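Local atomic coordinates of monomethylamine methyltransferase MtmB1 (Methanosarcina barkeri, PDB entry 1NTH), a protein that catalyses the transfer of the methyl group of monomethylamine to the corrinoid cofactor of its partner protein MtmC, a step of methanogenesis from methylamine. Residues A[123-137]-A[152-166]. Residues are numbered along the deposited sequence; the frame is centred on the assembly and turned at random.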
loop_
_atom_site.group_PDB
_atom_site.type_symbol
_atom_site.label_atom_id
_atom_site.label_comp_id
_atom_site.label_asym_id
_atom_site.label_seq_id
_atom_site.Cartn_x
_atom_site.Cartn_y
_atom_site.Cartn_z
ATOM N N LYS A 123 11.627 9.911 30.178
ATOM C CA LYS A 123 11.362 8.533 30.567
ATOM C C LYS A 123 11.745 7.573 29.440
ATOM O O LYS A 123 11.563 7.875 28.262
ATOM C CB LYS A 123 9.874 8.370 30.885
ATOM C CG LYS A 123 9.458 6.988 31.359
ATOM C CD LYS A 123 7.940 6.903 31.486
ATOM C CE LYS A 123 7.496 5.560 32.053
ATOM N NZ LYS A 123 6.008 5.430 32.056
ATOM N N PRO A 124 12.310 6.412 29.785
ATOM C CA PRO A 124 12.664 5.486 28.708
ATOM C C PRO A 124 11.404 4.844 28.137
ATOM O O PRO A 124 10.316 4.964 28.708
ATOM C CB PRO A 124 13.570 4.469 29.406
ATOM C CG PRO A 124 13.088 4.487 30.817
ATOM C CD PRO A 124 12.860 5.959 31.075
ATOM N N ILE A 125 11.556 4.182 26.997
ATOM C CA ILE A 125 10.450 3.490 26.355
ATOM C C ILE A 125 10.208 2.204 27.133
ATOM O O ILE A 125 11.155 1.491 27.477
ATOM C CB ILE A 125 10.801 3.143 24.887
ATOM C CG1 ILE A 125 10.893 4.427 24.062
ATOM C CG2 ILE A 125 9.777 2.172 24.308
ATOM C CD1 ILE A 125 9.632 5.272 24.093
ATOM N N VAL A 126 8.945 1.912 27.418
ATOM C CA VAL A 126 8.587 0.708 28.157
ATOM C C VAL A 126 8.131 -0.383 27.193
ATOM O O VAL A 126 7.056 -0.300 26.595
ATOM C CB VAL A 126 7.461 0.998 29.174
ATOM C CG1 VAL A 126 7.060 -0.282 29.899
ATOM C CG2 VAL A 126 7.931 2.043 30.176
ATOM N N GLN A 127 8.973 -1.398 27.030
ATOM C CA GLN A 127 8.665 -2.517 26.153
ATOM C C GLN A 127 8.214 -3.657 27.054
ATOM O O GLN A 127 9.034 -4.344 27.658
ATOM C CB GLN A 127 9.908 -2.916 25.358
ATOM C CG GLN A 127 9.694 -4.081 24.409
ATOM C CD GLN A 127 10.742 -4.119 23.320
ATOM O OE1 GLN A 127 11.791 -4.760 23.455
ATOM N NE2 GLN A 127 10.473 -3.409 22.234
ATOM N N GLY A 128 6.904 -3.846 27.144
ATOM C CA GLY A 128 6.373 -4.874 28.016
ATOM C C GLY A 128 5.850 -6.114 27.333
ATOM O O GLY A 128 5.294 -6.060 26.236
ATOM N N GLY A 129 6.023 -7.248 27.999
ATOM C CA GLY A 129 5.543 -8.496 27.447
ATOM C C GLY A 129 6.105 -9.675 28.212
ATOM O O GLY A 129 6.846 -9.484 29.182
ATOM N N PRO A 130 5.757 -10.907 27.806
ATOM C CA PRO A 130 6.231 -12.137 28.452
ATOM C C PRO A 130 7.751 -12.227 28.398
ATOM O O PRO A 130 8.367 -13.054 29.073
ATOM C CB PRO A 130 5.547 -13.234 27.645
ATOM C CG PRO A 130 4.245 -12.579 27.248
ATOM C CD PRO A 130 4.714 -11.210 26.811
ATOM N N THR A 131 8.350 -11.384 27.565
ATOM C CA THR A 131 9.801 -11.326 27.454
ATOM C C THR A 131 10.425 -12.688 27.145
ATOM O O THR A 131 11.336 -13.154 27.841
ATOM C CB THR A 131 10.387 -10.728 28.758
ATOM O OG1 THR A 131 9.673 -9.526 29.077
ATOM C CG2 THR A 131 11.849 -10.374 28.600
ATOM N N GLY A 132 9.920 -13.320 26.089
ATOM C CA GLY A 132 10.441 -14.604 25.655
ATOM C C GLY A 132 10.067 -15.809 26.490
ATOM O O GLY A 132 10.540 -16.915 26.223
ATOM N N SER A 133 9.220 -15.607 27.492
ATOM C CA SER A 133 8.794 -16.699 28.363
ATOM C C SER A 133 7.742 -17.573 27.683
ATOM O O SER A 133 6.979 -17.102 26.838
ATOM C CB SER A 133 8.234 -16.133 29.670
ATOM O OG SER A 133 9.198 -15.315 30.315
ATOM N N PRO A 134 7.693 -18.867 28.037
ATOM C CA PRO A 134 6.717 -19.785 27.440
ATOM C C PRO A 134 5.283 -19.467 27.860
ATOM O O PRO A 134 4.989 -19.326 29.049
ATOM C CB PRO A 134 7.185 -21.156 27.930
ATOM C CG PRO A 134 7.803 -20.843 29.257
ATOM C CD PRO A 134 8.581 -19.578 28.975
ATOM N N ILE A 135 4.403 -19.352 26.870
ATOM C CA ILE A 135 2.996 -19.048 27.100
ATOM C C ILE A 135 2.124 -20.099 26.412
ATOM O O ILE A 135 2.370 -20.458 25.259
ATOM C CB ILE A 135 2.632 -17.653 26.528
ATOM C CG1 ILE A 135 3.498 -16.570 27.183
ATOM C CG2 ILE A 135 1.147 -17.378 26.731
ATOM C CD1 ILE A 135 3.313 -16.444 28.692
ATOM N N SER A 136 1.114 -20.591 27.123
ATOM C CA SER A 136 0.202 -21.592 26.574
ATOM C C SER A 136 -0.562 -21.019 25.383
ATOM O O SER A 136 -0.974 -19.859 25.396
ATOM C CB SER A 136 -0.794 -22.051 27.644
ATOM O OG SER A 136 -0.122 -22.655 28.736
ATOM N N GLU A 137 -0.762 -21.845 24.364
ATOM C CA GLU A 137 -1.459 -21.406 23.161
ATOM C C GLU A 137 -2.856 -20.841 23.422
ATOM O O GLU A 137 -3.219 -19.805 22.858
ATOM C CB GLU A 137 -1.551 -22.559 22.149
ATOM C CG GLU A 137 -2.043 -22.119 20.773
ATOM C CD GLU A 137 -2.023 -23.225 19.726
ATOM O OE1 GLU A 137 -2.365 -22.928 18.560
ATOM O OE2 GLU A 137 -1.673 -24.383 20.056
ATOM N N GLU A 152 1.077 2.250 30.559
ATOM C CA GLU A 152 2.502 2.346 30.868
ATOM C C GLU A 152 3.355 1.722 29.766
ATOM O O GLU A 152 4.495 2.131 29.546
ATOM C CB GLU A 152 2.817 1.616 32.179
ATOM C CG GLU A 152 2.466 2.361 33.459
ATOM C CD GLU A 152 3.305 3.608 33.664
ATOM O OE1 GLU A 152 4.495 3.608 33.276
ATOM O OE2 GLU A 152 2.778 4.587 34.233
ATOM N N VAL A 153 2.799 0.725 29.084
ATOM C CA VAL A 153 3.522 0.011 28.034
ATOM C C VAL A 153 3.456 0.705 26.669
ATOM O O VAL A 153 2.379 1.089 26.206
ATOM C CB VAL A 153 2.991 -1.442 27.925
ATOM C CG1 VAL A 153 3.742 -2.211 26.846
ATOM C CG2 VAL A 153 3.153 -2.150 29.272
ATOM N N ASP A 154 4.620 0.855 26.039
ATOM C CA ASP A 154 4.746 1.505 24.730
ATOM C C ASP A 154 4.816 0.527 23.557
ATOM O O ASP A 154 4.218 0.765 22.503
ATOM C CB ASP A 154 6.001 2.383 24.699
ATOM C CG ASP A 154 5.942 3.521 25.686
ATOM O OD1 ASP A 154 4.986 4.321 25.602
ATOM O OD2 ASP A 154 6.851 3.623 26.539
ATOM N N THR A 155 5.574 -0.551 23.737
ATOM C CA THR A 155 5.738 -1.579 22.712
ATOM C C THR A 155 5.648 -2.931 23.405
ATOM O O THR A 155 5.681 -3.002 24.637
ATOM C CB THR A 155 7.113 -1.476 22.007
ATOM O OG1 THR A 155 8.160 -1.681 22.966
ATOM C CG2 THR A 155 7.283 -0.106 21.371
ATOM N N ILE A 156 5.543 -3.997 22.620
ATOM C CA ILE A 156 5.424 -5.341 23.179
ATOM C C ILE A 156 6.652 -6.203 22.903
ATOM O O ILE A 156 7.204 -6.161 21.808
ATOM C CB ILE A 156 4.214 -6.100 22.566
ATOM C CG1 ILE A 156 2.911 -5.329 22.806
ATOM C CG2 ILE A 156 4.138 -7.521 23.138
ATOM C CD1 ILE A 156 2.531 -5.161 24.266
ATOM N N VAL A 157 7.092 -6.962 23.903
ATOM C CA VAL A 157 8.184 -7.902 23.679
ATOM C C VAL A 157 7.483 -9.262 23.722
ATOM O O VAL A 157 6.894 -9.649 24.733
ATOM C CB VAL A 157 9.310 -7.812 24.742
ATOM C CG1 VAL A 157 8.739 -7.788 26.150
ATOM C CG2 VAL A 157 10.258 -8.988 24.561
ATOM N N ASN A 158 7.540 -9.969 22.601
ATOM C CA ASN A 158 6.861 -11.249 22.435
ATOM C C ASN A 158 7.196 -12.398 23.378
ATOM O O ASN A 158 8.334 -12.563 23.819
ATOM C CB ASN A 158 7.060 -11.755 21.005
ATOM C CG ASN A 158 6.584 -10.764 19.959
ATOM O OD1 ASN A 158 6.085 -9.681 20.283
ATOM N ND2 ASN A 158 6.738 -11.133 18.693
ATOM N N GLY A 159 6.176 -13.202 23.655
ATOM C CA GLY A 159 6.352 -14.386 24.471
ATOM C C GLY A 159 6.590 -15.523 23.487
ATOM O O GLY A 159 6.559 -15.312 22.269
ATOM N N VAL A 160 6.828 -16.723 24.001
ATOM C CA VAL A 160 7.070 -17.896 23.167
ATOM C C VAL A 160 5.843 -18.804 23.179
ATOM O O VAL A 160 5.307 -19.104 24.242
ATOM C CB VAL A 160 8.293 -18.698 23.696
ATOM C CG1 VAL A 160 8.314 -20.098 23.094
ATOM C CG2 VAL A 160 9.581 -17.957 23.357
ATOM N N MET A 161 5.397 -19.233 22.001
ATOM C CA MET A 161 4.241 -20.125 21.903
ATOM C C MET A 161 4.693 -21.535 22.284
ATOM O O MET A 161 5.595 -22.079 21.650
ATOM C CB MET A 161 3.697 -20.157 20.467
ATOM C CG MET A 161 3.194 -18.819 19.930
ATOM S SD MET A 161 2.434 -18.963 18.281
ATOM C CE MET A 161 0.831 -19.687 18.717
ATOM N N THR A 162 4.087 -22.129 23.310
ATOM C CA THR A 162 4.485 -23.482 23.692
ATOM C C THR A 162 3.991 -24.471 22.644
ATOM O O THR A 162 4.513 -25.578 22.525
ATOM C CB THR A 162 3.954 -23.882 25.092
ATOM O OG1 THR A 162 2.532 -23.718 25.148
ATOM C CG2 THR A 162 4.611 -23.025 26.168
ATOM N N SER A 163 2.978 -24.066 21.884
ATOM C CA SER A 163 2.452 -24.901 20.813
ATOM C C SER A 163 1.710 -24.039 19.803
ATOM O O SER A 163 1.276 -22.928 20.114
ATOM C CB SER A 163 1.500 -25.982 21.358
ATOM O OG SER A 163 0.274 -25.434 21.821
ATOM N N VAL A 164 1.606 -24.544 18.581
ATOM C CA VAL A 164 0.869 -23.863 17.529
ATOM C C VAL A 164 0.057 -24.983 16.879
ATOM O O VAL A 164 0.609 -26.001 16.457
ATOM C CB VAL A 164 1.812 -23.154 16.518
ATOM C CG1 VAL A 164 2.713 -24.159 15.812
ATOM C CG2 VAL A 164 0.983 -22.358 15.526
ATOM N N ARG A 165 -1.260 -24.801 16.828
ATOM C CA ARG A 165 -2.153 -25.825 16.301
ATOM C C ARG A 165 -1.935 -27.125 17.081
ATOM O O ARG A 165 -1.989 -28.226 16.531
ATOM C CB ARG A 165 -1.941 -26.026 14.793
ATOM C CG ARG A 165 -2.832 -25.095 13.968
ATOM C CD ARG A 165 -2.488 -25.065 12.486
ATOM N NE ARG A 165 -2.609 -26.364 11.830
ATOM C CZ ARG A 165 -2.452 -26.545 10.522
ATOM N NH1 ARG A 165 -2.176 -25.509 9.740
ATOM N NH2 ARG A 165 -2.549 -27.760 9.997
ATOM N N GLY A 166 -1.676 -26.964 18.377
ATOM C CA GLY A 166 -1.478 -28.097 19.268
ATOM C C GLY A 166 -0.179 -28.870 19.138
ATOM O O GLY A 166 -0.038 -29.944 19.726
HETATM O O HOH W 1 5.469 4.615 29.419
HETATM O O HOH W 2 4.277 6.931 33.542
HETATM O O HOH W 3 7.762 5.548 28.069
HETATM O O HOH W 4 0.111 -24.659 24.388
#
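Residues 123-137 and 152-166 run parallel and pair twice, Q127 and G128 beside T155 and I156, then P134 and I135 beside V160 and M161. A type I' turn from P130 to S133 shifts the register by two between these pairings. In the first, V126 O accepts from both D154 N and T155 N, G128 N binds T155 O and V157 N binds G128 O; in the second, I135 N reaches V160 O at 2.8 Å. At the turn, G132 N bonds to N158 O.

D154 turns its carboxylate back on the neighbouring strand: OD2 takes V126 N on its anti lone pair at 2.8 Å, almost straight (178°). Just beyond, the extended K123 crosses E152 at about a right angle, its NZ 2.7 Å from OE1 in a salt bridge; R391 pairs with the other carboxylate oxygen. Q127 swings CG anti to its backbone N (chi1 180°), laying CG 3.8 Å from V157 CB, while NE2 donates in its amide plane to T155 OG1 (3.0 Å).

At the far end, E137 stretches along 163-166. Its OE1 accepts R165 N (2.8 Å) on the syn side, whereas OE2 receives S163 OG on the anti side and G166 N on its syn lone pair (3.1 Å). Replacing E137 with an alanine would probably leave these two backbone N-H groups without their acceptor and the S163 hydroxyl freer to turn.

The first pairing belongs to the parallel TIM barrel, where strand 125-128 also bonds to strand 363-366 and helix 140-148 provides the beta-alpha-beta crossover to 155-156. Helix 380-393 packs on V126 and V153, helix 174-193 covers I156 and M161, and F140 of the crossover helix touches I135.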